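Putative cytochrome P450 120 (Synechocystis sp., PDB 2VE3) binds heme and retinoic acid and probably acts as a cytochrome P450 monooxygenase that inserts one oxygen atom into its substrate. Local coordinates at residues 257-262 against 395-400; 122-127 against 401-406. One frame throughout, in Å; residues are numbered along the deposited sequence.

How the interactions relate
Both interactions use helix 394-411, and their centres lie 11 Å apart. Interaction 1 sets 395-400 against helix 241-272 beside the heme, its centre about 7 Å from the centre of the chain; interaction 2 sets 401-406 against helix 121-137, its centre about 18 Å from it. Both are buried, the first in all its touching residues, the second with Asp125 partly exposed. Neither has a hydrogen bond across its segments. The first fits a leucine to alanine, phenylalanine, glutamate carbons and porphyrin substituents; the second pairs a leucine with a methionine sulfur and an aspartate whose charge is met by Arg407. Met124 CE lies 3.4 Å from Leu399 CD2, joining them directly.

Interaction 1 (257-262 against 395-400); sequences ETLTSA and EFARLE. With HEM (protoporphyrin IX containing Fe), chain C.
Leu259 presses both methyls onto helix 394-411. Its CD2 lies 3.6 Å from the backbone oxygen Ala397 O and 3.7 Å from Glu400 CB, while CD1 sits 4.2 Å from Ala397 CB and meets the Phe396 ring at its edge, near the ring plane, 4.2 Å from CD2 of that ring. The Glu400 chain carries CG anti to its backbone N (chi1 -168°) and runs on extended, which brings its aliphatic part across the leucine rather than away from it. This is the tight part of the contact, and every touching residue in it is buried. The segment axes cross at -38°, and the heme edge fills the wedge: Ala397 CB is 3.6 Å from CAB of the heme vinyl, and Phe396 and Leu259 both touch the methyl CMC. The arrangement is that of the P450 core, with the I-helix (241-272) on the distal side and the L-helix (394-411), just after the probable axial ligand Cys391, on the proximal side. Thr258 belongs to the distal wall, in contact with retinoic acid, and its OG1 stands 3.0 Å from the meso carbon CHC of the heme while hydrogen-bonding to Ala254 O. A valine here, lacking the hydroxyl, would probably leave Ala254 O without its side-chain partner and put a methyl close to CHC. The flank of 395-400 that does not meet 257-262 is partly exposed. There Arg398 NH1 makes a salt bridge of 3.0 Å to Glu395 OE2 within the same helix; the oxygen lies in the guanidinium plane of Arg398 and is met on the syn side of the Glu395 carboxylate but 30° out of its plane, and Arg398 NH2 goes to Gln309 OE1.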
ATOM      1  N   GLU A 257       3.289  -2.280   5.468  1.00 15.63           N
ATOM      2  CA  GLU A 257       4.066  -1.364   4.608  1.00 15.55           C
ATOM      3  C   GLU A 257       3.241  -0.177   4.059  1.00 15.15           C
ATOM      4  O   GLU A 257       3.642   0.978   4.170  1.00 15.10           O
ATOM      5  CB  GLU A 257       4.737  -2.126   3.468  1.00 15.28           C
ATOM      6  CG  GLU A 257       5.603  -1.257   2.532  1.00 17.33           C
ATOM      7  CD  GLU A 257       6.896  -0.712   3.176  1.00 18.96           C
ATOM      8  OE1 GLU A 257       7.298  -1.176   4.276  1.00 16.42           O
ATOM      9  OE2 GLU A 257       7.504   0.191   2.557  1.00 18.93           O
ATOM     10  N   THR A 258       2.078  -0.460   3.493  1.00 14.15           N
ATOM     11  CA  THR A 258       1.308   0.612   2.854  1.00 13.74           C
ATOM     12  C   THR A 258       0.921   1.659   3.905  1.00 13.73           C
ATOM     13  O   THR A 258       1.024   2.861   3.664  1.00 12.56           O
ATOM     14  CB  THR A 258       0.044   0.050   2.108  1.00 13.82           C
ATOM     15  OG1 THR A 258      -0.860  -0.541   3.049  1.00 12.88           O
ATOM     16  CG2 THR A 258       0.449  -1.020   1.067  1.00 11.64           C
ATOM     17  N   LEU A 259       0.511   1.188   5.085  1.00 13.32           N
ATOM     18  CA  LEU A 259       0.068   2.100   6.133  1.00 14.53           C
ATOM     19  C   LEU A 259       1.188   2.915   6.734  1.00 15.26           C
ATOM     20  O   LEU A 259       0.969   4.043   7.140  1.00 16.36           O
ATOM     21  CB  LEU A 259      -0.754   1.373   7.204  1.00 13.94           C
ATOM     22  CG  LEU A 259      -2.186   1.444   6.682  1.00 15.06           C
ATOM     23  CD1 LEU A 259      -2.875   0.104   6.698  1.00 16.76           C
ATOM     24  CD2 LEU A 259      -2.984   2.574   7.383  1.00 16.01           C
ATOM     25  N   THR A 260       2.390   2.346   6.803  1.00 16.92           N
ATOM     26  CA  THR A 260       3.577   3.126   7.164  1.00 17.68           C
ATOM     27  C   THR A 260       3.753   4.364   6.265  1.00 17.26           C
ATOM     28  O   THR A 260       3.939   5.464   6.752  1.00 17.50           O
ATOM     29  CB  THR A 260       4.826   2.262   7.094  1.00 18.15           C
ATOM     30  OG1 THR A 260       4.817   1.334   8.195  1.00 19.84           O
ATOM     31  CG2 THR A 260       6.049   3.131   7.178  1.00 18.53           C
ATOM     32  N   SER A 261       3.696   4.162   4.956  1.00 17.44           N
ATOM     33  CA  SER A 261       3.742   5.255   3.987  1.00 17.42           C
ATOM     34  C   SER A 261       2.566   6.263   4.142  1.00 17.25           C
ATOM     35  O   SER A 261       2.800   7.471   4.278  1.00 17.13           O
ATOM     36  CB  SER A 261       3.843   4.698   2.567  1.00 17.29           C
ATOM     37  OG  SER A 261       3.979   5.739   1.624  1.00 19.18           O
ATOM     38  N   ALA A 262       1.323   5.771   4.154  1.00 16.27           N
ATOM     39  CA  ALA A 262       0.159   6.660   4.233  1.00 15.51           C
ATOM     40  C   ALA A 262       0.224   7.568   5.469  1.00 15.24           C
ATOM     41  O   ALA A 262      -0.060   8.761   5.375  1.00 14.38           O
ATOM     42  CB  ALA A 262      -1.154   5.873   4.191  1.00 14.93           C
ATOM     43  N   GLU A 395     -10.462  -0.681   3.023  1.00 21.40           N
ATOM     44  CA  GLU A 395     -11.238  -0.182   4.170  1.00 21.53           C
ATOM     45  C   GLU A 395     -10.558  -0.430   5.522  1.00 20.36           C
ATOM     46  O   GLU A 395     -10.759   0.339   6.460  1.00 21.14           O
ATOM     47  CB  GLU A 395     -12.685  -0.711   4.153  1.00 21.95           C
ATOM     48  CG  GLU A 395     -13.466  -0.392   2.873  1.00 24.73           C
ATOM     49  CD  GLU A 395     -13.693   1.100   2.647  1.00 29.06           C
ATOM     50  OE1 GLU A 395     -14.003   1.827   3.618  1.00 32.66           O
ATOM     51  OE2 GLU A 395     -13.574   1.552   1.489  1.00 30.89           O
ATOM     52  N   PHE A 396      -9.769  -1.496   5.627  1.00 19.30           N
ATOM     53  CA  PHE A 396      -8.822  -1.618   6.724  1.00 19.07           C
ATOM     54  C   PHE A 396      -7.851  -0.431   6.758  1.00 18.69           C
ATOM     55  O   PHE A 396      -7.601   0.125   7.824  1.00 18.49           O
ATOM     56  CB  PHE A 396      -8.021  -2.918   6.655  1.00 18.93           C
ATOM     57  CG  PHE A 396      -7.108  -3.113   7.831  1.00 19.41           C
ATOM     58  CD1 PHE A 396      -7.573  -3.728   8.992  1.00 19.26           C
ATOM     59  CD2 PHE A 396      -5.810  -2.614   7.811  1.00 17.85           C
ATOM     60  CE1 PHE A 396      -6.736  -3.895  10.099  1.00 20.97           C
ATOM     61  CE2 PHE A 396      -4.961  -2.771   8.910  1.00 20.09           C
ATOM     62  CZ  PHE A 396      -5.424  -3.410  10.065  1.00 19.95           C
ATOM     63  N   ALA A 397      -7.284  -0.089   5.595  1.00 18.60           N
ATOM     64  CA  ALA A 397      -6.393   1.059   5.448  1.00 18.84           C
ATOM     65  C   ALA A 397      -7.072   2.356   5.880  1.00 18.96           C
ATOM     66  O   ALA A 397      -6.475   3.135   6.632  1.00 18.07           O
ATOM     67  CB  ALA A 397      -5.923   1.185   4.025  1.00 18.69           C
ATOM     68  N   ARG A 398      -8.303   2.588   5.385  1.00 19.10           N
ATOM     69  CA  ARG A 398      -9.030   3.845   5.643  1.00 19.32           C
ATOM     70  C   ARG A 398      -9.415   3.969   7.095  1.00 19.86           C
ATOM     71  O   ARG A 398      -9.337   5.067   7.659  1.00 20.07           O
ATOM     72  CB  ARG A 398     -10.279   3.995   4.763  1.00 19.31           C
ATOM     73  CG  ARG A 398      -9.978   4.504   3.376  1.00 18.10           C
ATOM     74  CD  ARG A 398     -11.184   4.377   2.451  1.00 18.71           C
ATOM     75  NE  ARG A 398     -10.933   5.084   1.204  1.00 20.47           N
ATOM     76  CZ  ARG A 398     -11.384   4.719   0.010  1.00 22.35           C
ATOM     77  NH1 ARG A 398     -12.123   3.622  -0.129  1.00 23.79           N
ATOM     78  NH2 ARG A 398     -11.083   5.455  -1.054  1.00 23.37           N
ATOM     79  N   LEU A 399      -9.834   2.839   7.686  1.00 20.17           N
ATOM     80  CA  LEU A 399     -10.069   2.742   9.122  1.00 20.09           C
ATOM     81  C   LEU A 399      -8.861   3.201   9.945  1.00 19.90           C
ATOM     82  O   LEU A 399      -8.998   4.081  10.797  1.00 19.74           O
ATOM     83  CB  LEU A 399     -10.426   1.304   9.529  1.00 20.51           C
ATOM     84  CG  LEU A 399     -10.700   1.097  11.021  1.00 21.32           C
ATOM     85  CD1 LEU A 399     -12.035   1.710  11.395  1.00 24.12           C
ATOM     86  CD2 LEU A 399     -10.689  -0.382  11.368  1.00 23.60           C
ATOM     87  N   GLU A 400      -7.693   2.611   9.681  1.00 19.26           N
ATOM     88  CA  GLU A 400      -6.495   2.917  10.465  1.00 19.73           C
ATOM     89  C   GLU A 400      -6.017   4.356  10.252  1.00 19.31           C
ATOM     90  O   GLU A 400      -5.560   4.996  11.186  1.00 19.75           O
ATOM     91  CB  GLU A 400      -5.359   1.922  10.174  1.00 19.58           C
ATOM     92  CG  GLU A 400      -4.200   2.029  11.169  1.00 20.54           C
ATOM     93  CD  GLU A 400      -3.112   0.981  11.006  1.00 20.91           C
ATOM     94  OE1 GLU A 400      -3.386  -0.147  10.519  1.00 24.90           O
ATOM     95  OE2 GLU A 400      -1.966   1.287  11.408  1.00 22.95           O
TER
HETATM   96  CHA HEM C1444      -3.927  -4.707  -4.020  1.00 15.28           C
HETATM   97  CHB HEM C1444      -2.837  -0.134  -2.785  1.00 15.04           C
HETATM   98  CHC HEM C1444      -3.506  -1.220   1.910  1.00 14.33           C
HETATM   99  CHD HEM C1444      -4.041  -5.873   0.757  1.00 15.48           C
HETATM  100  C1A HEM C1444      -3.588  -3.365  -4.125  1.00 15.75           C
HETATM  101  C2A HEM C1444      -3.337  -2.608  -5.338  1.00 16.53           C
HETATM  102  C3A HEM C1444      -3.053  -1.339  -4.983  1.00 15.64           C
HETATM  103  C4A HEM C1444      -3.090  -1.263  -3.544  1.00 14.57           C
HETATM  104  CMA HEM C1444      -2.711  -0.153  -5.904  1.00 12.91           C
HETATM  105  CAA HEM C1444      -3.447  -3.167  -6.776  1.00 17.66           C
HETATM  106  CBA HEM C1444      -2.115  -3.681  -7.315  1.00 22.28           C
HETATM  107  CGA HEM C1444      -2.394  -4.352  -8.643  1.00 23.09           C
HETATM  108  O1A HEM C1444      -2.844  -3.630  -9.581  1.00 24.72           O
HETATM  109  O2A HEM C1444      -2.168  -5.592  -8.764  1.00 20.81           O
HETATM  110  C1B HEM C1444      -2.964  -0.019  -1.414  1.00 12.51           C
HETATM  111  C2B HEM C1444      -2.876   1.208  -0.634  1.00 12.92           C
HETATM  112  C3B HEM C1444      -3.070   0.906   0.666  1.00 12.23           C
HETATM  113  C4B HEM C1444      -3.278  -0.516   0.742  1.00 13.05           C
HETATM  114  CMB HEM C1444      -2.617   2.605  -1.241  1.00 10.82           C
HETATM  115  CAB HEM C1444      -3.057   1.843   1.918  1.00 15.23           C
HETATM  116  CBB HEM C1444      -3.516   3.104   1.905  1.00 16.01           C
HETATM  117  C1C HEM C1444      -3.760  -2.566   2.025  1.00 13.00           C
HETATM  118  C2C HEM C1444      -4.091  -3.279   3.243  1.00 13.34           C
HETATM  119  C3C HEM C1444      -4.243  -4.573   2.931  1.00 14.01           C
HETATM  120  C4C HEM C1444      -3.991  -4.711   1.496  1.00 14.88           C
HETATM  121  CMC HEM C1444      -4.275  -2.623   4.639  1.00 12.86           C
HETATM  122  CAC HEM C1444      -4.642  -5.734   3.887  1.00 15.51           C
HETATM  123  CBC HEM C1444      -3.821  -6.255   4.806  1.00 17.19           C
HETATM  124  C1D HEM C1444      -3.972  -6.000  -0.616  1.00 14.67           C
HETATM  125  C2D HEM C1444      -3.909  -7.260  -1.307  1.00 16.13           C
HETATM  126  C3D HEM C1444      -3.865  -6.909  -2.798  1.00 14.38           C
HETATM  127  C4D HEM C1444      -3.935  -5.461  -2.858  1.00 15.82           C
HETATM  128  CMD HEM C1444      -3.880  -8.671  -0.663  1.00 16.86           C
HETATM  129  CAD HEM C1444      -3.788  -7.877  -4.001  1.00 15.12           C
HETATM  130  CBD HEM C1444      -5.163  -7.919  -4.664  1.00 14.58           C
HETATM  131  CGD HEM C1444      -5.161  -8.877  -5.830  1.00 17.76           C
HETATM  132  O1D HEM C1444      -6.278  -9.203  -6.306  1.00 18.96           O
HETATM  133  O2D HEM C1444      -4.072  -9.328  -6.295  1.00 19.97           O
HETATM  134  NA  HEM C1444      -3.427  -2.514  -3.057  1.00 14.51           N
HETATM  135  NB  HEM C1444      -3.193  -1.056  -0.537  1.00 13.52           N
HETATM  136  NC  HEM C1444      -3.695  -3.467   0.976  1.00 14.17           N
HETATM  137  ND  HEM C1444      -4.001  -4.963  -1.554  1.00 15.52           N
HETATM  138 FE   HEM C1444      -3.866  -2.926  -1.022  1.00 15.89          FE

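Interaction 2 (122-127 against 401-406)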
ATOM      1  N   PRO A 122     -11.415  -1.316  19.019  1.00 34.96           N
ATOM      2  CA  PRO A 122     -10.899  -1.250  20.393  1.00 34.29           C
ATOM      3  C   PRO A 122      -9.398  -1.577  20.516  1.00 33.68           C
ATOM      4  O   PRO A 122      -8.664  -0.819  21.154  1.00 33.66           O
ATOM      5  CB  PRO A 122     -11.745  -2.294  21.133  1.00 34.26           C
ATOM      6  CG  PRO A 122     -13.016  -2.345  20.372  1.00 34.54           C
ATOM      7  CD  PRO A 122     -12.633  -2.153  18.942  1.00 34.74           C
ATOM      8  N   LYS A 123      -8.952  -2.680  19.909  1.00 32.71           N
ATOM      9  CA  LYS A 123      -7.537  -3.064  19.955  1.00 32.02           C
ATOM     10  C   LYS A 123      -6.689  -2.096  19.156  1.00 31.30           C
ATOM     11  O   LYS A 123      -5.562  -1.788  19.553  1.00 30.71           O
ATOM     12  CB  LYS A 123      -7.289  -4.487  19.425  1.00 32.16           C
ATOM     13  CG  LYS A 123      -7.700  -5.648  20.339  1.00 32.24           C
ATOM     14  CD  LYS A 123      -9.194  -5.894  20.227  1.00 32.84           C
ATOM     15  CE  LYS A 123      -9.640  -5.869  18.766  1.00 32.17           C
ATOM     16  NZ  LYS A 123     -10.916  -5.144  18.596  1.00 31.41           N
ATOM     17  N   MET A 124      -7.228  -1.640  18.025  1.00 30.95           N
ATOM     18  CA  MET A 124      -6.516  -0.693  17.167  1.00 31.30           C
ATOM     19  C   MET A 124      -6.301   0.637  17.869  1.00 30.10           C
ATOM     20  O   MET A 124      -5.210   1.169  17.846  1.00 29.81           O
ATOM     21  CB  MET A 124      -7.233  -0.459  15.834  1.00 31.23           C
ATOM     22  CG  MET A 124      -6.413   0.426  14.887  1.00 31.84           C
ATOM     23  SD  MET A 124      -7.275   0.951  13.403  1.00 33.57           S
ATOM     24  CE  MET A 124      -7.488  -0.609  12.546  1.00 32.35           C
ATOM     25  N   ASP A 125      -7.355   1.155  18.490  1.00 29.79           N
ATOM     26  CA  ASP A 125      -7.293   2.412  19.227  1.00 29.77           C
ATOM     27  C   ASP A 125      -6.395   2.308  20.465  1.00 29.09           C
ATOM     28  O   ASP A 125      -5.723   3.268  20.832  1.00 28.35           O
ATOM     29  CB  ASP A 125      -8.705   2.863  19.612  1.00 30.24           C
ATOM     30  CG  ASP A 125      -8.736   4.261  20.221  1.00 31.63           C
ATOM     31  OD1 ASP A 125      -7.973   5.143  19.765  1.00 34.59           O
ATOM     32  OD2 ASP A 125      -9.538   4.481  21.149  1.00 32.36           O
ATOM     33  N   GLY A 126      -6.397   1.134  21.098  1.00 28.65           N
ATOM     34  CA  GLY A 126      -5.536   0.858  22.243  1.00 27.87           C
ATOM     35  C   GLY A 126      -4.063   0.840  21.861  1.00 27.80           C
ATOM     36  O   GLY A 126      -3.223   1.355  22.600  1.00 27.04           O
ATOM     37  N   ILE A 127      -3.745   0.244  20.709  1.00 27.81           N
ATOM     38  CA  ILE A 127      -2.362   0.252  20.207  1.00 27.94           C
ATOM     39  C   ILE A 127      -1.971   1.683  19.825  1.00 27.87           C
ATOM     40  O   ILE A 127      -0.877   2.148  20.159  1.00 27.30           O
ATOM     41  CB  ILE A 127      -2.147  -0.717  19.002  1.00 27.78           C
ATOM     42  CG1 ILE A 127      -2.295  -2.177  19.442  1.00 29.16           C
ATOM     43  CG2 ILE A 127      -0.763  -0.517  18.371  1.00 27.50           C
ATOM     44  CD1 ILE A 127      -2.752  -3.133  18.332  1.00 28.42           C
ATOM     45  N   MET A 401      -6.128   4.853   9.026  1.00 19.82           N
ATOM     46  CA  MET A 401      -5.782   6.236   8.714  1.00 19.91           C
ATOM     47  C   MET A 401      -6.703   7.203   9.468  1.00 20.67           C
ATOM     48  O   MET A 401      -6.249   8.194  10.045  1.00 20.91           O
ATOM     49  CB  MET A 401      -5.875   6.469   7.207  1.00 19.72           C
ATOM     50  CG  MET A 401      -4.744   5.849   6.395  1.00 18.85           C
ATOM     51  SD  MET A 401      -4.810   6.275   4.645  1.00 20.64           S
ATOM     52  CE  MET A 401      -5.996   5.073   4.034  1.00 22.04           C
ATOM     53  N   LYS A 402      -8.000   6.902   9.476  1.00 21.26           N
ATOM     54  CA  LYS A 402      -8.984   7.793  10.100  1.00 21.35           C
ATOM     55  C   LYS A 402      -8.835   7.813  11.611  1.00 21.24           C
ATOM     56  O   LYS A 402      -8.754   8.872  12.198  1.00 21.43           O
ATOM     57  CB  LYS A 402     -10.404   7.409   9.701  1.00 21.34           C
ATOM     58  CG  LYS A 402     -11.266   8.599   9.357  1.00 22.86           C
ATOM     59  CD  LYS A 402     -12.746   8.273   9.368  1.00 23.33           C
ATOM     60  CE  LYS A 402     -13.223   7.727   8.045  1.00 24.59           C
ATOM     61  NZ  LYS A 402     -14.643   8.140   7.773  1.00 23.06           N
ATOM     62  N   LEU A 403      -8.775   6.644  12.239  1.00 21.78           N
ATOM     63  CA  LEU A 403      -8.520   6.567  13.688  1.00 21.79           C
ATOM     64  C   LEU A 403      -7.242   7.292  14.102  1.00 21.45           C
ATOM     65  O   LEU A 403      -7.272   8.083  15.036  1.00 21.58           O
ATOM     66  CB  LEU A 403      -8.498   5.110  14.171  1.00 21.82           C
ATOM     67  CG  LEU A 403      -8.449   4.703  15.655  1.00 22.20           C
ATOM     68  CD1 LEU A 403      -9.279   5.573  16.591  1.00 22.70           C
ATOM     69  CD2 LEU A 403      -8.909   3.274  15.778  1.00 21.78           C
ATOM     70  N   PHE A 404      -6.135   7.026  13.406  1.00 21.32           N
ATOM     71  CA  PHE A 404      -4.844   7.648  13.736  1.00 21.66           C
ATOM     72  C   PHE A 404      -4.893   9.169  13.579  1.00 21.60           C
ATOM     73  O   PHE A 404      -4.424   9.906  14.437  1.00 21.91           O
ATOM     74  CB  PHE A 404      -3.719   7.093  12.854  1.00 21.33           C
ATOM     75  CG  PHE A 404      -2.393   7.747  13.091  1.00 20.66           C
ATOM     76  CD1 PHE A 404      -1.538   7.270  14.074  1.00 22.91           C
ATOM     77  CD2 PHE A 404      -1.999   8.844  12.340  1.00 20.38           C
ATOM     78  CE1 PHE A 404      -0.296   7.875  14.302  1.00 22.06           C
ATOM     79  CE2 PHE A 404      -0.763   9.458  12.554  1.00 21.09           C
ATOM     80  CZ  PHE A 404       0.092   8.968  13.536  1.00 21.27           C
ATOM     81  N   ALA A 405      -5.438   9.611  12.453  1.00 21.49           N
ATOM     82  CA  ALA A 405      -5.592  11.016  12.156  1.00 21.83           C
ATOM     83  C   ALA A 405      -6.374  11.682  13.287  1.00 22.08           C
ATOM     84  O   ALA A 405      -5.996  12.767  13.754  1.00 22.21           O
ATOM     85  CB  ALA A 405      -6.316  11.187  10.833  1.00 20.89           C
ATOM     86  N   THR A 406      -7.428  11.000  13.733  1.00 21.74           N
ATOM     87  CA  THR A 406      -8.337  11.510  14.748  1.00 22.44           C
ATOM     88  C   THR A 406      -7.660  11.633  16.106  1.00 22.78           C
ATOM     89  O   THR A 406      -7.659  12.698  16.703  1.00 23.33           O
ATOM     90  CB  THR A 406      -9.640  10.650  14.829  1.00 22.48           C
ATOM     91  OG1 THR A 406     -10.404  10.817  13.628  1.00 20.45           O
ATOM     92  CG2 THR A 406     -10.503  11.053  16.024  1.00 22.92           C
TER
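Leu403 reaches between Met124 and Asp125 with a different methyl for each: CD2 is 3.7 Å from Met124 SD, and CD1 is 3.5 Å from Asp125 OD1. The helices they belong to, 121-137 and 394-411, correspond to D and L of the P450 fold, which together with E (143-159) and I (241-272) form its four-helix bundle. With chi1 at -171°, Leu403 swings its CG opposite the backbone nitrogen, directing the branched end at the D helix. The Met124 and Leu403 side chains slide past each other in opposite directions, and Leu403 CD2 touches both SD and CG of Met124 (CG at 3.9 Å). Asp125 instead crosses the leucine at about a right angle; its CB also touches, 3.9 Å from Leu403 CD2. The contact of CD1 with a carboxylate oxygen is van der Waals packing, and the acid finds its polar partner elsewhere: OD2 forms a salt bridge with Arg407, one turn beyond Leu403 on the same helix. That bridge probably steadies the carboxylate against CD1 of Leu403 and partly balances its charge.

Farther out, neighbouring elements flank the pair. Met124 also rests on Leu158 of helix 143-159, which Ile127 meets at Val154 and Thr157, and Leu403 leans on Leu293 in a loop. On another flank of helix 394-411, Lys402 NZ is tied to Asp305 OD1 by a salt bridge and to Leu298 O by a hydrogen bond. The turn itself carries a side-chain bond, in which Thr406 OG1 donates to Lys402 O over 2.9 Å from 39° out of the carbonyl plane, while Thr406 N reaches that oxygen from the opposite face.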